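Local coordinates for protein type-2Aa cytolytic delta-endotoxin (Bacillus thuringiensis serovar kyushuensis, PDB 1CBY) that kills the larvae of dipteran insects by making pores in the epithelial cell membrane of the midgut, at residues N62-A67 with M184-L189. Numbering follows the deposited sequence.
Sequences NAFQGA and MAVLPL
Phe64 receives Pro188 CG over one face of its ring, and this touch carries most of the contact. Its CG stands anti to the carbonyl carbon (chi1 -75°), which swings the ring off the chain just past helix 54-63 and onto the strand. Pro188 CG sits over the ring centre, 3.7 Å from the centroid of Phe64 and 13° off the ring normal, a CH-pi interaction. Proline suits this place because its compact, rigid ring holds a CG methylene out where it can rest on an aromatic face. Farther along the ring, Phe64 CE2 meets Val186 CG1 at 4.3 Å, a looser apolar touch from a branched residue at home in a strand. Since Val186 and Pro188 are two positions apart, both turn to the same side of the strand, and Phe64 spans them. Beyond Phe64 the chain keeps turning: Gln65 reaches Asp41 and Asn42 with its amide, and Ala67 N makes a hydrogen bond to Phe64 O at 3.1 Å. No hydrogen bond links the segments, so the join is buried hydrophobic packing. Helix 54-63 lies on this face of strand 183-195, with Leu60 also touching Val186, while strands 165-175 and 210-225 flank it within the sheet.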
loop_
_atom_site.group_PDB
_atom_site.type_symbol
_atom_site.label_atom_id
_atom_site.label_comp_id
_atom_site.label_asym_id
_atom_site.label_seq_id
_atom_site.Cartn_x
_atom_site.Cartn_y
_atom_site.Cartn_z
ATOM N N ASN A 62 -3.657 -14.462 -9.535
ATOM C CA ASN A 62 -2.933 -14.889 -10.731
ATOM C C ASN A 62 -3.847 -15.385 -11.832
ATOM O O ASN A 62 -3.597 -15.123 -13.009
ATOM C CB ASN A 62 -1.918 -15.983 -10.405
ATOM C CG ASN A 62 -0.757 -15.475 -9.587
ATOM O OD1 ASN A 62 -0.610 -14.266 -9.365
ATOM N ND2 ASN A 62 0.082 -16.393 -9.127
ATOM N N ALA A 63 -4.896 -16.112 -11.459
ATOM C CA ALA A 63 -5.835 -16.642 -12.438
ATOM C C ALA A 63 -6.458 -15.523 -13.253
ATOM O O ALA A 63 -6.680 -15.670 -14.454
ATOM C CB ALA A 63 -6.917 -17.457 -11.755
ATOM N N PHE A 64 -6.716 -14.389 -12.614
ATOM C CA PHE A 64 -7.319 -13.269 -13.323
ATOM C C PHE A 64 -6.354 -12.417 -14.141
ATOM O O PHE A 64 -6.774 -11.469 -14.812
ATOM C CB PHE A 64 -8.172 -12.425 -12.381
ATOM C CG PHE A 64 -9.482 -13.071 -12.033
ATOM C CD1 PHE A 64 -10.489 -13.181 -12.987
ATOM C CD2 PHE A 64 -9.699 -13.601 -10.765
ATOM C CE1 PHE A 64 -11.689 -13.810 -12.689
ATOM C CE2 PHE A 64 -10.898 -14.232 -10.456
ATOM C CZ PHE A 64 -11.894 -14.337 -11.419
ATOM N N GLN A 65 -5.071 -12.772 -14.115
ATOM C CA GLN A 65 -4.069 -12.058 -14.902
ATOM C C GLN A 65 -4.426 -12.288 -16.364
ATOM O O GLN A 65 -4.378 -11.372 -17.179
ATOM C CB GLN A 65 -2.669 -12.617 -14.642
ATOM C CG GLN A 65 -2.111 -12.339 -13.259
ATOM C CD GLN A 65 -1.712 -10.888 -13.054
ATOM O OE1 GLN A 65 -1.690 -10.087 -13.992
ATOM N NE2 GLN A 65 -1.400 -10.541 -11.817
ATOM N N GLY A 66 -4.860 -13.510 -16.663
ATOM C CA GLY A 66 -5.227 -13.880 -18.018
ATOM C C GLY A 66 -6.326 -13.044 -18.641
ATOM O O GLY A 66 -6.603 -13.174 -19.832
ATOM N N ALA A 67 -6.971 -12.203 -17.840
ATOM C CA ALA A 67 -8.038 -11.352 -18.346
ATOM C C ALA A 67 -7.465 -10.098 -18.995
ATOM O O ALA A 67 -8.163 -9.413 -19.738
ATOM C CB ALA A 67 -8.999 -10.982 -17.224
ATOM N N MET A 184 -14.169 -16.799 0.347
ATOM C CA MET A 184 -13.274 -15.666 0.160
ATOM C C MET A 184 -13.862 -14.895 -1.003
ATOM O O MET A 184 -14.390 -15.495 -1.940
ATOM C CB MET A 184 -11.865 -16.130 -0.208
ATOM C CG MET A 184 -10.918 -14.983 -0.530
ATOM S SD MET A 184 -9.259 -15.526 -0.917
ATOM C CE MET A 184 -8.547 -15.690 0.724
ATOM N N ALA A 185 -13.811 -13.574 -0.933
ATOM C CA ALA A 185 -14.347 -12.747 -2.004
ATOM C C ALA A 185 -13.218 -12.112 -2.813
ATOM O O ALA A 185 -12.289 -11.533 -2.244
ATOM C CB ALA A 185 -15.263 -11.676 -1.429
ATOM N N VAL A 186 -13.279 -12.259 -4.132
ATOM C CA VAL A 186 -12.269 -11.687 -5.015
ATOM C C VAL A 186 -12.969 -10.696 -5.918
ATOM O O VAL A 186 -14.072 -10.964 -6.396
ATOM C CB VAL A 186 -11.592 -12.763 -5.875
ATOM C CG1 VAL A 186 -10.463 -12.152 -6.682
ATOM C CG2 VAL A 186 -11.061 -13.874 -4.994
ATOM N N LEU A 187 -12.326 -9.562 -6.174
ATOM C CA LEU A 187 -12.934 -8.541 -7.012
ATOM C C LEU A 187 -11.975 -7.920 -8.035
ATOM O O LEU A 187 -11.231 -6.985 -7.716
ATOM C CB LEU A 187 -13.524 -7.432 -6.127
ATOM C CG LEU A 187 -14.774 -6.650 -6.560
ATOM C CD1 LEU A 187 -15.025 -5.542 -5.555
ATOM C CD2 LEU A 187 -14.620 -6.052 -7.944
ATOM N N PRO A 188 -11.912 -8.495 -9.248
ATOM C CA PRO A 188 -11.042 -7.963 -10.303
ATOM C C PRO A 188 -11.729 -6.699 -10.803
ATOM O O PRO A 188 -12.836 -6.763 -11.342
ATOM C CB PRO A 188 -11.097 -9.060 -11.372
ATOM C CG PRO A 188 -11.322 -10.289 -10.583
ATOM C CD PRO A 188 -12.393 -9.834 -9.616
ATOM N N LEU A 189 -11.088 -5.556 -10.600
ATOM C CA LEU A 189 -11.646 -4.268 -10.999
ATOM C C LEU A 189 -10.747 -3.527 -11.988
ATOM O O LEU A 189 -9.557 -3.347 -11.740
ATOM C CB LEU A 189 -11.845 -3.407 -9.750
ATOM C CG LEU A 189 -12.334 -1.972 -9.915
ATOM C CD1 LEU A 189 -13.793 -1.971 -10.337
ATOM C CD2 LEU A 189 -12.157 -1.233 -8.600
#